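PDB 5EJJ: Ufm1-specific protease from Caenorhabditis elegans, which acts as a thiol protease that cleaves the peptide bond at the C-terminal glycine of the ubiquitin-like modifier ufm-1, and is required for localizing certain odorant receptors to olfactory cilia. Local coordinates for residues V133-S138 against N269-V274; N265-N270 against T288-Y293; N411-K416 against Q558-A563; F452-N455 against K459-C462. All blocks are in the same frame, centred on the assembly; numbering follows the deposited sequence.

Interaction 1. Residues V133-S138 against N269-V274; sequences VGYEWS and NNTMMV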
loop_
_atom_site.group_PDB
_atom_site.type_symbol
_atom_site.label_atom_id
_atom_site.label_comp_id
_atom_site.label_asym_id
_atom_site.label_seq_id
_atom_site.Cartn_x
_atom_site.Cartn_y
_atom_site.Cartn_z
ATOM N N VAL A 133 -18.329 10.009 -0.804
ATOM C CA VAL A 133 -18.830 11.343 -1.038
ATOM C C VAL A 133 -19.069 11.466 -2.522
ATOM O O VAL A 133 -18.282 10.952 -3.314
ATOM C CB VAL A 133 -17.802 12.378 -0.647
ATOM C CG1 VAL A 133 -18.355 13.714 -0.932
ATOM C CG2 VAL A 133 -17.451 12.259 0.824
ATOM N N GLY A 134 -20.160 12.113 -2.913
ATOM C CA GLY A 134 -20.444 12.289 -4.326
ATOM C C GLY A 134 -20.698 13.739 -4.639
ATOM O O GLY A 134 -21.117 14.498 -3.768
ATOM N N TYR A 135 -20.437 14.147 -5.869
ATOM C CA TYR A 135 -20.832 15.492 -6.271
ATOM C C TYR A 135 -21.091 15.560 -7.759
ATOM O O TYR A 135 -20.766 14.633 -8.497
ATOM C CB TYR A 135 -19.824 16.556 -5.822
ATOM C CG TYR A 135 -18.390 16.198 -6.102
ATOM C CD1 TYR A 135 -17.649 15.457 -5.191
ATOM C CD2 TYR A 135 -17.767 16.604 -7.276
ATOM C CE1 TYR A 135 -16.348 15.130 -5.447
ATOM C CE2 TYR A 135 -16.454 16.283 -7.530
ATOM C CZ TYR A 135 -15.758 15.540 -6.612
ATOM O OH TYR A 135 -14.453 15.210 -6.852
ATOM N N GLU A 136 -21.706 16.648 -8.194
ATOM C CA GLU A 136 -22.046 16.798 -9.594
ATOM C C GLU A 136 -21.507 18.113 -10.162
ATOM O O GLU A 136 -21.534 19.151 -9.504
ATOM C CB GLU A 136 -23.551 16.694 -9.750
ATOM C CG GLU A 136 -24.064 16.891 -11.147
ATOM C CD GLU A 136 -25.577 16.821 -11.190
ATOM O OE1 GLU A 136 -26.222 17.504 -10.349
ATOM O OE2 GLU A 136 -26.112 16.071 -12.044
ATOM N N TRP A 137 -20.991 18.042 -11.385
ATOM C CA TRP A 137 -20.295 19.162 -12.021
ATOM C C TRP A 137 -20.816 19.378 -13.412
ATOM O O TRP A 137 -20.922 18.426 -14.188
ATOM C CB TRP A 137 -18.813 18.857 -12.153
ATOM C CG TRP A 137 -18.060 19.170 -10.963
ATOM C CD1 TRP A 137 -18.559 19.661 -9.805
ATOM C CD2 TRP A 137 -16.649 19.030 -10.782
ATOM N NE1 TRP A 137 -17.547 19.843 -8.896
ATOM C CE2 TRP A 137 -16.356 19.469 -9.465
ATOM C CE3 TRP A 137 -15.606 18.584 -11.596
ATOM C CZ2 TRP A 137 -15.050 19.486 -8.934
ATOM C CZ3 TRP A 137 -14.300 18.606 -11.069
ATOM C CH2 TRP A 137 -14.039 19.058 -9.745
ATOM N N SER A 138 -21.117 20.631 -13.738
ATOM C CA SER A 138 -21.609 20.963 -15.063
ATOM C C SER A 138 -20.579 21.737 -15.869
ATOM O O SER A 138 -20.070 22.771 -15.424
ATOM C CB SER A 138 -22.913 21.733 -14.961
ATOM O OG SER A 138 -24.000 20.829 -14.970
ATOM N N ASN A 269 -9.870 18.678 -5.947
ATOM C CA ASN A 269 -8.793 19.232 -6.741
ATOM C C ASN A 269 -8.081 18.174 -7.582
ATOM O O ASN A 269 -7.699 18.425 -8.717
ATOM C CB ASN A 269 -7.788 19.934 -5.837
ATOM C CG ASN A 269 -8.403 21.105 -5.071
ATOM O OD1 ASN A 269 -9.406 21.695 -5.496
ATOM N ND2 ASN A 269 -7.798 21.449 -3.932
ATOM N N ASN A 270 -7.907 16.986 -7.019
ATOM C CA ASN A 270 -7.282 15.893 -7.733
ATOM C C ASN A 270 -8.115 15.457 -8.918
ATOM O O ASN A 270 -7.569 15.194 -9.976
ATOM C CB ASN A 270 -7.053 14.702 -6.810
ATOM C CG ASN A 270 -5.881 13.831 -7.259
ATOM O OD1 ASN A 270 -6.050 12.855 -8.002
ATOM N ND2 ASN A 270 -4.676 14.196 -6.820
ATOM N N THR A 271 -9.435 15.375 -8.733
ATOM C CA THR A 271 -10.377 15.005 -9.801
ATOM C C THR A 271 -10.361 16.061 -10.884
ATOM O O THR A 271 -10.373 15.763 -12.077
ATOM C CB THR A 271 -11.815 14.941 -9.272
ATOM O OG1 THR A 271 -11.918 13.915 -8.276
ATOM C CG2 THR A 271 -12.802 14.665 -10.410
ATOM N N MET A 272 -10.340 17.309 -10.432
ATOM C CA MET A 272 -10.270 18.466 -11.296
ATOM C C MET A 272 -9.041 18.352 -12.182
ATOM O O MET A 272 -9.134 18.414 -13.409
ATOM C CB MET A 272 -10.198 19.723 -10.433
ATOM C CG MET A 272 -10.066 21.037 -11.203
ATOM S SD MET A 272 -8.477 21.906 -11.050
ATOM C CE MET A 272 -7.767 21.506 -12.643
ATOM N N MET A 273 -7.889 18.154 -11.559
ATOM C CA MET A 273 -6.644 18.095 -12.300
ATOM C C MET A 273 -6.552 16.925 -13.299
ATOM O O MET A 273 -6.021 17.092 -14.394
ATOM C CB MET A 273 -5.449 18.109 -11.351
ATOM C CG MET A 273 -5.140 19.473 -10.768
ATOM S SD MET A 273 -3.782 19.463 -9.556
ATOM C CE MET A 273 -4.642 20.072 -8.109
ATOM N N VAL A 274 -7.058 15.751 -12.945
ATOM C CA VAL A 274 -6.941 14.614 -13.850
ATOM C C VAL A 274 -7.862 14.847 -15.024
ATOM O O VAL A 274 -7.519 14.574 -16.168
ATOM C CB VAL A 274 -7.342 13.288 -13.179
ATOM C CG1 VAL A 274 -7.073 12.140 -14.105
ATOM C CG2 VAL A 274 -6.541 13.073 -11.931
#
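The strand segment carrying W137 passes the helix segment carrying M272 with 12.2 Å between their axes at an angle of 41°, and the CA atoms of these two residues lie 10.1 Å apart, so long side chains must bridge the gap. Y135 and W137, two apart on the strand, both reach toward the helix. The ring of Y135 presents its edge to T271: OH stands 3.2 Å from T271 OG1 and 3.6 Å from T271 CB. That T271 hydroxyl is already hydrogen-bonded to the carbonyl of R267, one turn earlier. Strand 127-139 belongs to a mixed five-stranded sheet, where it pairs antiparallel with the outermost strand 235-247; helix 253-280 follows that strand and packs over the same face of the sheet as helix 144-156. W137 lies between these two helices, touching V148, A151 and L155 of the latter. Its six-membered ring meets M272 edge-on, CH2 lying 4.0 Å from M272 CB. The rest of M272 leads away, because CG is anti to the backbone N (chi1 178°) and the chain bends beyond it. Y135 CE2 sits 3.6 Å above one face of the W137 indole, offset toward its rim.

Interaction 2. Residues N265-N270 against T288-Y293; sequences NRRANN and TTSATY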
loop_
_atom_site.group_PDB
_atom_site.type_symbol
_atom_site.label_atom_id
_atom_site.label_comp_id
_atom_site.label_asym_id
_atom_site.label_seq_id
_atom_site.Cartn_x
_atom_site.Cartn_y
_atom_site.Cartn_z
ATOM N N ASN A 265 -11.409 18.429 0.100
ATOM C CA ASN A 265 -11.013 19.405 -0.897
ATOM C C ASN A 265 -9.884 18.908 -1.800
ATOM O O ASN A 265 -9.872 19.213 -2.989
ATOM C CB ASN A 265 -10.676 20.759 -0.276
ATOM C CG ASN A 265 -11.866 21.400 0.444
ATOM O OD1 ASN A 265 -13.019 20.985 0.287
ATOM N ND2 ASN A 265 -11.583 22.422 1.239
ATOM N N ARG A 266 -8.960 18.111 -1.261
ATOM C CA ARG A 266 -7.838 17.614 -2.056
ATOM C C ARG A 266 -8.303 16.608 -3.093
ATOM O O ARG A 266 -7.824 16.591 -4.223
ATOM C CB ARG A 266 -6.781 16.988 -1.157
ATOM C CG ARG A 266 -6.093 17.986 -0.259
ATOM C CD ARG A 266 -4.874 17.429 0.377
ATOM N NE ARG A 266 -4.186 18.440 1.161
ATOM C CZ ARG A 266 -3.175 18.182 1.986
ATOM N NH1 ARG A 266 -2.728 16.949 2.147
ATOM N NH2 ARG A 266 -2.606 19.154 2.660
ATOM N N ARG A 267 -9.238 15.757 -2.705
ATOM C CA ARG A 267 -9.802 14.810 -3.648
ATOM C C ARG A 267 -10.521 15.509 -4.796
ATOM O O ARG A 267 -10.489 15.029 -5.921
ATOM C CB ARG A 267 -10.790 13.899 -2.934
ATOM C CG ARG A 267 -10.179 12.853 -2.076
ATOM C CD ARG A 267 -9.917 11.619 -2.891
ATOM N NE ARG A 267 -9.298 10.592 -2.065
ATOM C CZ ARG A 267 -8.840 9.436 -2.524
ATOM N NH1 ARG A 267 -8.918 9.144 -3.819
ATOM N NH2 ARG A 267 -8.289 8.577 -1.675
ATOM N N ALA A 268 -11.208 16.615 -4.505
ATOM C CA ALA A 268 -11.889 17.361 -5.565
ATOM C C ALA A 268 -10.856 17.983 -6.505
ATOM O O ALA A 268 -10.938 17.806 -7.711
ATOM C CB ALA A 268 -12.798 18.410 -5.001
ATOM N N ASN A 269 -9.870 18.678 -5.947
ATOM C CA ASN A 269 -8.793 19.232 -6.741
ATOM C C ASN A 269 -8.081 18.174 -7.582
ATOM O O ASN A 269 -7.699 18.425 -8.717
ATOM C CB ASN A 269 -7.788 19.934 -5.837
ATOM C CG ASN A 269 -8.403 21.105 -5.071
ATOM O OD1 ASN A 269 -9.406 21.695 -5.496
ATOM N ND2 ASN A 269 -7.798 21.449 -3.932
ATOM N N ASN A 270 -7.907 16.986 -7.019
ATOM C CA ASN A 270 -7.282 15.893 -7.733
ATOM C C ASN A 270 -8.115 15.457 -8.918
ATOM O O ASN A 270 -7.569 15.194 -9.976
ATOM C CB ASN A 270 -7.053 14.702 -6.810
ATOM C CG ASN A 270 -5.881 13.831 -7.259
ATOM O OD1 ASN A 270 -6.050 12.855 -8.002
ATOM N ND2 ASN A 270 -4.676 14.196 -6.820
ATOM N N THR A 288 -13.896 9.353 -13.189
ATOM C CA THR A 288 -12.769 8.793 -12.418
ATOM C C THR A 288 -13.150 7.725 -11.388
ATOM O O THR A 288 -14.314 7.600 -11.017
ATOM C CB THR A 288 -11.960 9.904 -11.683
ATOM O OG1 THR A 288 -12.784 10.549 -10.701
ATOM C CG2 THR A 288 -11.432 10.932 -12.673
ATOM N N THR A 289 -12.154 6.955 -10.944
ATOM C CA THR A 289 -12.310 5.997 -9.830
ATOM C C THR A 289 -11.442 6.430 -8.667
ATOM O O THR A 289 -10.256 6.736 -8.844
ATOM C CB THR A 289 -11.803 4.554 -10.152
ATOM O OG1 THR A 289 -12.506 3.989 -11.267
ATOM C CG2 THR A 289 -11.993 3.664 -8.948
ATOM N N SER A 290 -12.010 6.419 -7.469
ATOM C CA SER A 290 -11.226 6.755 -6.295
ATOM C C SER A 290 -10.412 5.595 -5.730
ATOM O O SER A 290 -10.957 4.534 -5.417
ATOM C CB SER A 290 -12.116 7.334 -5.209
ATOM O OG SER A 290 -11.948 8.736 -5.179
ATOM N N ALA A 291 -9.108 5.816 -5.571
ATOM C CA ALA A 291 -8.225 4.815 -4.986
ATOM C C ALA A 291 -7.380 5.385 -3.856
ATOM O O ALA A 291 -7.065 6.579 -3.829
ATOM C CB ALA A 291 -7.324 4.201 -6.065
ATOM N N THR A 292 -7.012 4.510 -2.929
ATOM C CA THR A 292 -6.045 4.817 -1.879
ATOM C C THR A 292 -4.974 3.719 -1.880
ATOM O O THR A 292 -5.287 2.538 -2.041
ATOM C CB THR A 292 -6.712 4.874 -0.498
ATOM O OG1 THR A 292 -7.864 5.718 -0.564
ATOM C CG2 THR A 292 -5.775 5.442 0.511
ATOM N N TYR A 293 -3.716 4.114 -1.734
ATOM C CA TYR A 293 -2.610 3.187 -1.747
ATOM C C TYR A 293 -1.704 3.461 -0.576
ATOM O O TYR A 293 -1.739 4.537 0.023
ATOM C CB TYR A 293 -1.777 3.370 -3.001
ATOM C CG TYR A 293 -2.538 3.200 -4.267
ATOM C CD1 TYR A 293 -3.145 4.278 -4.885
ATOM C CD2 TYR A 293 -2.647 1.963 -4.854
ATOM C CE1 TYR A 293 -3.853 4.121 -6.058
ATOM C CE2 TYR A 293 -3.337 1.788 -6.027
ATOM C CZ TYR A 293 -3.946 2.864 -6.620
ATOM O OH TYR A 293 -4.639 2.659 -7.781
#
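R267 reaches out from the helix and sets its guanidinium end-on against the carbonyl oxygen of A291, which it clasps with two nitrogens. NH1 and NH2 each donate to A291 O, both at 3.2 Å. The oxygen lies close to the guanidinium plane, whereas both nitrogens come to it from the same face of the carbonyl, 41° and 53° out of its plane, and so miss its lone-pair directions. The chain bends at chi2 (-89°) and then runs extended, which carries the charged group out to the strand. T292 comes in at about a right angle to the arginine; its OG1, at the guanidinium edge, takes a weak bond from NH2 at 3.1 Å and is also hydrogen-bonded to E242. S290 OG lies obliquely 3.3 Å from NH1. Q305 OE1 binds both NH1 and S290 OG, giving the buried charge a further polar partner. An alanine at R267 would remove the guanidinium, and A291 O would probably lose both of its arginine donors and Q305 OE1 one of its partners. Here one long helix, 253-280, lies against the antiparallel strand pair 289-293 and 302-306, and R267 bridges the two by reaching the A291 carbonyl of the first strand, within the region matching the UfSP2 N-terminal family.

Interaction 3. Residues N411-K416 against Q558-A563; sequences NGYTDK and QPPSDA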
loop_
_atom_site.group_PDB
_atom_site.type_symbol
_atom_site.label_atom_id
_atom_site.label_comp_id
_atom_site.label_asym_id
_atom_site.label_seq_id
_atom_site.Cartn_x
_atom_site.Cartn_y
_atom_site.Cartn_z
ATOM N N ASN A 411 -0.659 -7.592 -5.528
ATOM C CA ASN A 411 0.621 -7.024 -5.930
ATOM C C ASN A 411 0.612 -6.466 -7.338
ATOM O O ASN A 411 1.641 -5.984 -7.831
ATOM C CB ASN A 411 1.748 -8.019 -5.719
ATOM C CG ASN A 411 2.169 -8.101 -4.254
ATOM O OD1 ASN A 411 3.179 -7.511 -3.849
ATOM N ND2 ASN A 411 1.374 -8.803 -3.445
ATOM N N GLY A 412 -0.572 -6.514 -7.958
ATOM C CA GLY A 412 -0.846 -5.821 -9.211
ATOM C C GLY A 412 -0.478 -6.588 -10.462
ATOM O O GLY A 412 -0.158 -5.999 -11.504
ATOM N N TYR A 413 -0.532 -7.915 -10.368
ATOM C CA TYR A 413 -0.045 -8.761 -11.452
ATOM C C TYR A 413 -1.197 -9.374 -12.244
ATOM O O TYR A 413 -1.055 -9.636 -13.441
ATOM C CB TYR A 413 0.941 -9.798 -10.922
ATOM C CG TYR A 413 2.315 -9.218 -10.633
ATOM C CD1 TYR A 413 2.827 -9.187 -9.336
ATOM C CD2 TYR A 413 3.103 -8.696 -11.655
ATOM C CE1 TYR A 413 4.093 -8.670 -9.067
ATOM C CE2 TYR A 413 4.363 -8.175 -11.399
ATOM C CZ TYR A 413 4.855 -8.161 -10.101
ATOM O OH TYR A 413 6.110 -7.641 -9.828
ATOM N N THR A 414 -2.335 -9.566 -11.575
ATOM C CA THR A 414 -3.586 -9.875 -12.255
ATOM C C THR A 414 -4.762 -9.302 -11.499
ATOM O O THR A 414 -4.641 -8.936 -10.341
ATOM C CB THR A 414 -3.861 -11.375 -12.353
ATOM O OG1 THR A 414 -3.654 -11.976 -11.068
ATOM C CG2 THR A 414 -2.979 -12.027 -13.410
ATOM N N ASP A 415 -5.909 -9.262 -12.167
ATOM C CA ASP A 415 -7.157 -8.802 -11.576
ATOM C C ASP A 415 -8.140 -9.967 -11.477
ATOM O O ASP A 415 -9.204 -9.842 -10.857
ATOM C CB ASP A 415 -7.748 -7.682 -12.430
ATOM C CG ASP A 415 -7.292 -7.757 -13.887
ATOM O OD1 ASP A 415 -6.830 -8.853 -14.317
ATOM O OD2 ASP A 415 -7.393 -6.720 -14.596
ATOM N N LYS A 416 -7.770 -11.096 -12.095
ATOM C CA LYS A 416 -8.561 -12.331 -12.039
ATOM C C LYS A 416 -8.608 -12.840 -10.609
ATOM O O LYS A 416 -7.581 -12.877 -9.925
ATOM C CB LYS A 416 -7.962 -13.421 -12.935
ATOM C CG LYS A 416 -7.304 -12.950 -14.235
ATOM C CD LYS A 416 -6.918 -14.165 -15.099
ATOM C CE LYS A 416 -6.104 -13.796 -16.341
ATOM N NZ LYS A 416 -6.949 -13.606 -17.560
ATOM N N GLN A 558 7.452 -17.083 -9.988
ATOM C CA GLN A 558 8.211 -15.965 -10.543
ATOM C C GLN A 558 7.247 -14.928 -11.102
ATOM O O GLN A 558 6.381 -15.245 -11.921
ATOM C CB GLN A 558 9.161 -16.421 -11.661
ATOM C CG GLN A 558 9.976 -17.677 -11.370
ATOM C CD GLN A 558 11.120 -17.437 -10.398
ATOM O OE1 GLN A 558 12.155 -16.873 -10.762
ATOM N NE2 GLN A 558 10.939 -17.874 -9.157
ATOM N N PRO A 559 7.393 -13.675 -10.670
ATOM C CA PRO A 559 6.529 -12.610 -11.180
ATOM C C PRO A 559 7.069 -12.118 -12.514
ATOM O O PRO A 559 8.295 -12.132 -12.718
ATOM C CB PRO A 559 6.671 -11.507 -10.122
ATOM C CG PRO A 559 7.500 -12.112 -9.001
ATOM C CD PRO A 559 8.318 -13.177 -9.643
ATOM N N PRO A 560 6.171 -11.684 -13.415
ATOM C CA PRO A 560 6.559 -11.202 -14.750
ATOM C C PRO A 560 7.425 -9.957 -14.656
ATOM O O PRO A 560 7.710 -9.528 -13.538
ATOM C CB PRO A 560 5.226 -10.920 -15.446
ATOM C CG PRO A 560 4.183 -10.999 -14.371
ATOM C CD PRO A 560 4.715 -11.813 -13.254
ATOM N N SER A 561 7.843 -9.389 -15.787
ATOM C CA SER A 561 8.868 -8.342 -15.747
ATOM C C SER A 561 8.430 -6.921 -16.108
ATOM O O SER A 561 9.231 -5.988 -15.985
ATOM C CB SER A 561 10.088 -8.741 -16.572
ATOM O OG SER A 561 10.859 -9.703 -15.880
ATOM N N ASP A 562 7.181 -6.751 -16.538
ATOM C CA ASP A 562 6.645 -5.405 -16.771
ATOM C C ASP A 562 5.286 -5.166 -16.109
ATOM O O ASP A 562 4.322 -5.868 -16.416
ATOM C CB ASP A 562 6.530 -5.118 -18.275
ATOM C CG ASP A 562 7.787 -4.466 -18.859
ATOM O OD1 ASP A 562 8.918 -4.807 -18.433
ATOM O OD2 ASP A 562 7.633 -3.607 -19.759
ATOM N N ALA A 563 5.209 -4.183 -15.208
ATOM C CA ALA A 563 3.903 -3.631 -14.798
ATOM C C ALA A 563 3.911 -2.175 -14.282
ATOM O O ALA A 563 2.946 -1.425 -14.512
ATOM C CB ALA A 563 3.183 -4.563 -13.826
#
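Y413 lays one face of its phenol ring against P559, whose CB stands 4.2 Å from the ring centroid and 26° off the normal, a CH-pi contact. P559 CB is displaced toward the phenolic end of the ring, with Y413 CZ 3.8 Å away. P560 meets the CD2-CE2 side of the same ring obliquely, its CG 3.7 Å from Y413 CD2, so the two successive prolines share the ring. Y413 holds CG beside the backbone N (chi1 -77°), which turns the ring toward the C-terminal tail. The backbone just before it is a Schellman motif: G412, with positive phi, is the C-prime residue that ends helix 396-409, with Y413 N paired to F408 O and G412 N to I409 O. That helix starts at the inferred catalytic C396, as in papain-like proteases of clan CA, and this contact lies at its opposite end. An alanine in place of Y413 would probably open a gap beside both prolines and allow the tail to shift. The last modelled residue, A563, adds a looser touch, its CB 4.3 Å from G412 O. K332 and P333, in a loop, also pack on Y413, and P333 touches A563 as well.

Interaction 4. Residues F452-N455 against K459-C462; sequences FVLN and KLEC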
loop_
_atom_site.group_PDB
_atom_site.type_symbol
_atom_site.label_atom_id
_atom_site.label_comp_id
_atom_site.label_asym_id
_atom_site.label_seq_id
_atom_site.Cartn_x
_atom_site.Cartn_y
_atom_site.Cartn_z
ATOM N N PHE A 452 1.564 -26.184 -12.324
ATOM C CA PHE A 452 0.962 -26.340 -13.644
ATOM C C PHE A 452 -0.291 -25.471 -13.826
ATOM O O PHE A 452 -0.411 -24.757 -14.828
ATOM C CB PHE A 452 0.650 -27.821 -13.891
ATOM C CG PHE A 452 0.064 -28.108 -15.253
ATOM C CD1 PHE A 452 0.885 -28.176 -16.380
ATOM C CD2 PHE A 452 -1.308 -28.327 -15.402
ATOM C CE1 PHE A 452 0.343 -28.440 -17.635
ATOM C CE2 PHE A 452 -1.857 -28.590 -16.653
ATOM C CZ PHE A 452 -1.034 -28.648 -17.770
ATOM N N VAL A 453 -1.216 -25.555 -12.862
ATOM C CA VAL A 453 -2.411 -24.705 -12.805
ATOM C C VAL A 453 -2.035 -23.222 -12.911
ATOM O O VAL A 453 -2.589 -22.471 -13.708
ATOM C CB VAL A 453 -3.176 -24.923 -11.477
ATOM C CG1 VAL A 453 -4.437 -24.083 -11.433
ATOM C CG2 VAL A 453 -3.504 -26.386 -11.280
ATOM N N LEU A 454 -1.080 -22.826 -12.083
ATOM C CA LEU A 454 -0.406 -21.537 -12.166
ATOM C C LEU A 454 0.128 -21.187 -13.559
ATOM O O LEU A 454 0.192 -20.019 -13.921
ATOM C CB LEU A 454 0.782 -21.557 -11.200
ATOM C CG LEU A 454 0.981 -20.424 -10.207
ATOM C CD1 LEU A 454 -0.365 -19.911 -9.715
ATOM C CD2 LEU A 454 1.812 -20.975 -9.065
ATOM N N ASN A 455 0.550 -22.187 -14.329
ATOM C CA ASN A 455 1.147 -21.914 -15.641
ATOM C C ASN A 455 0.133 -21.666 -16.760
ATOM O O ASN A 455 0.463 -21.052 -17.779
ATOM C CB ASN A 455 2.115 -23.022 -16.062
ATOM C CG ASN A 455 2.915 -22.661 -17.319
ATOM O OD1 ASN A 455 3.142 -21.482 -17.616
ATOM N ND2 ASN A 455 3.348 -23.681 -18.057
ATOM N N LYS A 459 -0.295 -17.841 -16.987
ATOM C CA LYS A 459 0.892 -17.741 -17.843
ATOM C C LYS A 459 2.108 -17.482 -16.958
ATOM O O LYS A 459 2.879 -16.544 -17.177
ATOM C CB LYS A 459 0.739 -16.624 -18.889
ATOM C CG LYS A 459 1.214 -16.998 -20.315
ATOM C CD LYS A 459 2.671 -17.510 -20.359
ATOM C CE LYS A 459 2.756 -18.957 -20.881
ATOM N NZ LYS A 459 4.008 -19.693 -20.489
ATOM N N LEU A 460 2.251 -18.313 -15.937
ATOM C CA LEU A 460 3.162 -18.016 -14.847
ATOM C C LEU A 460 4.225 -19.097 -14.685
ATOM O O LEU A 460 3.918 -20.275 -14.476
ATOM C CB LEU A 460 2.356 -17.845 -13.561
ATOM C CG LEU A 460 2.975 -17.044 -12.425
ATOM C CD1 LEU A 460 3.558 -15.756 -12.973
ATOM C CD2 LEU A 460 1.896 -16.774 -11.379
ATOM N N GLU A 461 5.478 -18.676 -14.779
ATOM C CA GLU A 461 6.603 -19.589 -14.692
ATOM C C GLU A 461 7.094 -19.789 -13.246
ATOM O O GLU A 461 7.180 -18.835 -12.479
ATOM C CB GLU A 461 7.740 -19.078 -15.577
ATOM C CG GLU A 461 8.903 -20.045 -15.693
ATOM C CD GLU A 461 10.200 -19.353 -16.053
ATOM O OE1 GLU A 461 10.143 -18.347 -16.802
ATOM O OE2 GLU A 461 11.267 -19.814 -15.575
ATOM N N CYS A 462 7.415 -21.030 -12.875
ATOM C CA CYS A 462 7.989 -21.304 -11.555
ATOM C C CYS A 462 9.428 -21.789 -11.613
ATOM O O CYS A 462 9.934 -22.192 -12.665
ATOM C CB CYS A 462 7.176 -22.346 -10.799
ATOM S SG CYS A 462 5.488 -21.876 -10.498
#
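L454 and L460 supply the backbone link: L460 N donates a weak hydrogen bond of 3.3 Å to L454 O, one of the carbonyls in the last turns of the helix. Two CA-H...O contacts run beside it, K459 CA to N455 O at 3.3 Å and N455 CA to L460 O at 3.4 Å. K459 has positive phi (46°), and the chain swings back there alongside the helix it has just left. The result is a tight helix-to-strand connection: helix 447-457 ends, and within a few residues strand 462-467 begins, joining the antiparallel sheet of the C78 peptidase region next to strand 552-557. Apolar contacts line the inner side of the turn. L454 CG lies 3.9 Å from L460 CD2, the two leucines crossing obliquely, and L454 CD2 reaches the sulfur of C462 at 4.0 Å. Both leucines continue onto helix 396-409, L454 on F401 and L460 on F408. The polar pair sits on the outer side, where K459 is exposed. N455, with CG anti to the backbone N (chi1 -171°), lies side by side with K459, whose bent chain brings NZ within 3.5 Å of N455 OD1 in a weak hydrogen bond.

How the interactions relate
Interactions 1 and 2 share helix 253-280, which lies in the region matching the UfSP2 N-terminal family; their centres are 8 Å apart and both include N269 and N270. Interaction 1 joins the helix to strand 127-139 and interaction 2 to strand 289-293. Interactions 3 and 4 belong to the peptidase end of the chain, centres 12 Å apart. Along the chain interaction 4 is nested inside the loop closed by interaction 3, and the two meet where Q558 N probably bonds E461 O. Both back onto helix 396-409. The pairs follow one another in sequence; interactions 1 and 4 lie farthest apart, centres 42 Å, while interactions 2 and 3 come within about 9 Å at their nearest atoms, where the two regions approach each other.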